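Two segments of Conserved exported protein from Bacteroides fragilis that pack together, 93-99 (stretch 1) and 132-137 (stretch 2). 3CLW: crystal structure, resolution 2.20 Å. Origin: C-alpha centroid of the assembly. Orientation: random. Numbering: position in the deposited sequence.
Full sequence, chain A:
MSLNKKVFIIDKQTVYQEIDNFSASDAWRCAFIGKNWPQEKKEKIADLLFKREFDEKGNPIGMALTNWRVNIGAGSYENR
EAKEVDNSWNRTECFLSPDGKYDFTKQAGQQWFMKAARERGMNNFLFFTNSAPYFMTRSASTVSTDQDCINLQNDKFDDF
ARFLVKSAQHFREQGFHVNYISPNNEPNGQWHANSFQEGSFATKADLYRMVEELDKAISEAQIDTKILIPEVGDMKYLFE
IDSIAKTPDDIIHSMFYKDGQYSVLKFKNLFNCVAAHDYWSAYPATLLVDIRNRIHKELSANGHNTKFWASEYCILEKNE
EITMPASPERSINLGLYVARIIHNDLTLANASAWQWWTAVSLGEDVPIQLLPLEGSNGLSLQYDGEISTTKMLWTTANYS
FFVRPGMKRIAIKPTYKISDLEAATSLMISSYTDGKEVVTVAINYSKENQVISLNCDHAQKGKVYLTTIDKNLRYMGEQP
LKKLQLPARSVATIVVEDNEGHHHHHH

Stretch 1, residues 93-99: ECFLSPD
Stretch 2, residues 132-137: APYFMT

How does the contact begin at the start of stretch 1? Glu-93 stays out of reach, and the extended Cys-94 (phi/psi -133/131, chi1 t) points its CB toward stretch 2, its SG lying 3.8 Å from Pro-133 CB. Cys-94 CA and Pro-133 CA, 6.8 Å apart, mark the register here. Leu-96 N gives a weak hydrogen bond to Cys-94 SG, 3.6 Å long; between them Phe-95 (-58/-33, chi1 m) is out of reach of stretch 2.

What does Leu-96 meet? Extended again at -102/141, with chi1 t and chi2 p, it points toward stretch 2 and brings CG to 3.6 Å from Phe-135 CZ, while its CD2 lies 3.9 Å from Met-136 CE. Met-136 reaches that far through chi angles m, t, t, although its CB points sideways. Leu-96 O sits at the edge of the Phe-135 ring, 3.3 Å from CE1.

How does the chain cross the Phe-135 ring? Ser-97 (-113/163) turns its CB away, and its OG donates a very short 2.5 Å hydrogen bond to Asp-99 OD1; its backbone C lies over the ring face, 3.6 Å from Phe-135 CZ. Pro-98 (-58/-25, C-gamma exo) continues over that face: its CA stands 3.9 Å from the ring centroid, 9° off the normal, a CH-pi contact. Its CG approaches Phe-135 CD1 at 3.6 Å and, obliquely to the other ring, Tyr-134 OH at 3.5 Å. The Pro-98 and Phe-135 CA atoms are 6.0 Å apart.

What conformation does stretch 2 present to the contact? Residues 134-136 form a 3-10 segment, with Met-136 N hydrogen-bonded to Pro-133 O at 2.9 Å; Tyr-134 and Phe-135 both take chi1 p. Thr-137 OG1 donates to Tyr-134 O at 2.6 Å. No hydrogen bond crosses between the stretches, and 310 Å² is buried, both sides summed.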

# COMPACT_ATOMS: atom_id res chain seq x y z
N GLU A 93 -10.65 -12.02 -14.67
CA GLU A 93 -10.31 -12.55 -15.96
C GLU A 93 -8.80 -12.84 -16.08
O GLU A 93 -8.03 -12.51 -15.18
CB GLU A 93 -10.73 -11.57 -17.06
CG GLU A 93 -12.24 -11.30 -17.07
CD GLU A 93 -12.61 -10.28 -18.09
OE1 GLU A 93 -12.33 -9.09 -17.86
OE2 GLU A 93 -13.13 -10.69 -19.14
N CYS A 94 -8.39 -13.48 -17.16
CA CYS A 94 -6.96 -13.67 -17.42
C CYS A 94 -6.70 -13.29 -18.87
O CYS A 94 -7.40 -13.77 -19.78
CB CYS A 94 -6.51 -15.14 -17.14
SG CYS A 94 -4.72 -15.38 -17.18
N PHE A 95 -5.68 -12.46 -19.09
CA PHE A 95 -5.27 -12.13 -20.48
C PHE A 95 -4.89 -13.38 -21.30
O PHE A 95 -5.10 -13.41 -22.51
CB PHE A 95 -4.10 -11.13 -20.51
CG PHE A 95 -4.40 -9.79 -19.87
CD1 PHE A 95 -5.55 -9.09 -20.19
CD2 PHE A 95 -3.52 -9.25 -18.93
CE1 PHE A 95 -5.79 -7.82 -19.60
CE2 PHE A 95 -3.76 -8.00 -18.33
CZ PHE A 95 -4.90 -7.30 -18.66
N LEU A 96 -4.33 -14.39 -20.63
CA LEU A 96 -3.85 -15.58 -21.32
C LEU A 96 -4.85 -16.71 -21.13
O LEU A 96 -5.41 -16.90 -20.06
CB LEU A 96 -2.46 -16.00 -20.80
CG LEU A 96 -1.81 -17.32 -21.24
CD1 LEU A 96 -1.50 -17.30 -22.72
CD2 LEU A 96 -0.50 -17.53 -20.45
N SER A 97 -5.04 -17.48 -22.20
CA SER A 97 -5.92 -18.62 -22.16
C SER A 97 -5.15 -19.95 -22.32
O SER A 97 -3.98 -19.97 -22.73
CB SER A 97 -7.03 -18.46 -23.23
OG SER A 97 -6.45 -18.43 -24.51
N PRO A 98 -5.80 -21.07 -21.95
CA PRO A 98 -5.07 -22.34 -21.96
C PRO A 98 -4.46 -22.73 -23.33
O PRO A 98 -3.49 -23.45 -23.37
CB PRO A 98 -6.12 -23.36 -21.52
CG PRO A 98 -7.14 -22.55 -20.77
CD PRO A 98 -7.19 -21.24 -21.51
N ASP A 99 -5.02 -22.25 -24.43
CA ASP A 99 -4.37 -22.41 -25.73
C ASP A 99 -3.15 -21.49 -25.99
O ASP A 99 -2.57 -21.54 -27.08
CB ASP A 99 -5.38 -22.26 -26.88
CG ASP A 99 -6.03 -20.86 -26.96
OD1 ASP A 99 -5.59 -19.89 -26.28
OD2 ASP A 99 -7.00 -20.72 -27.72
N ALA A 132 -1.17 -17.75 -10.14
CA ALA A 132 -0.79 -17.99 -11.52
C ALA A 132 -2.06 -18.37 -12.24
O ALA A 132 -3.02 -18.77 -11.60
CB ALA A 132 0.27 -19.11 -11.59
N PRO A 133 -2.09 -18.20 -13.57
CA PRO A 133 -3.29 -18.55 -14.35
C PRO A 133 -3.79 -19.95 -14.00
O PRO A 133 -2.98 -20.84 -13.78
CB PRO A 133 -2.83 -18.44 -15.81
CG PRO A 133 -1.75 -17.41 -15.75
CD PRO A 133 -1.03 -17.63 -14.43
N TYR A 134 -5.12 -20.13 -13.90
CA TYR A 134 -5.65 -21.40 -13.41
C TYR A 134 -5.03 -22.65 -14.07
O TYR A 134 -4.76 -23.64 -13.40
CB TYR A 134 -7.18 -21.44 -13.46
CG TYR A 134 -7.78 -21.34 -14.82
CD1 TYR A 134 -7.96 -20.08 -15.44
CD2 TYR A 134 -8.19 -22.46 -15.51
CE1 TYR A 134 -8.52 -19.96 -16.69
CE2 TYR A 134 -8.74 -22.35 -16.79
CZ TYR A 134 -8.91 -21.11 -17.36
OH TYR A 134 -9.49 -20.99 -18.63
N PHE A 135 -4.81 -22.58 -15.37
CA PHE A 135 -4.34 -23.70 -16.16
C PHE A 135 -2.86 -24.05 -15.96
O PHE A 135 -2.39 -25.05 -16.51
CB PHE A 135 -4.64 -23.46 -17.66
CG PHE A 135 -4.28 -22.07 -18.15
CD1 PHE A 135 -5.23 -21.06 -18.17
CD2 PHE A 135 -2.97 -21.78 -18.59
CE1 PHE A 135 -4.92 -19.79 -18.62
CE2 PHE A 135 -2.65 -20.52 -19.04
CZ PHE A 135 -3.62 -19.52 -19.05
N MET A 136 -2.13 -23.24 -15.19
CA MET A 136 -0.71 -23.46 -14.88
C MET A 136 -0.60 -24.07 -13.49
O MET A 136 0.49 -24.40 -13.06
CB MET A 136 0.06 -22.13 -14.82
CG MET A 136 0.35 -21.45 -16.16
SD MET A 136 1.66 -20.19 -16.09
CE MET A 136 1.29 -19.54 -17.65
N THR A 137 -1.70 -24.11 -12.75
CA THR A 137 -1.61 -24.44 -11.33
C THR A 137 -1.65 -25.95 -11.11
O THR A 137 -1.94 -26.69 -12.05
CB THR A 137 -2.75 -23.79 -10.55
OG1 THR A 137 -3.99 -24.31 -11.02
CG2 THR A 137 -2.73 -22.26 -10.72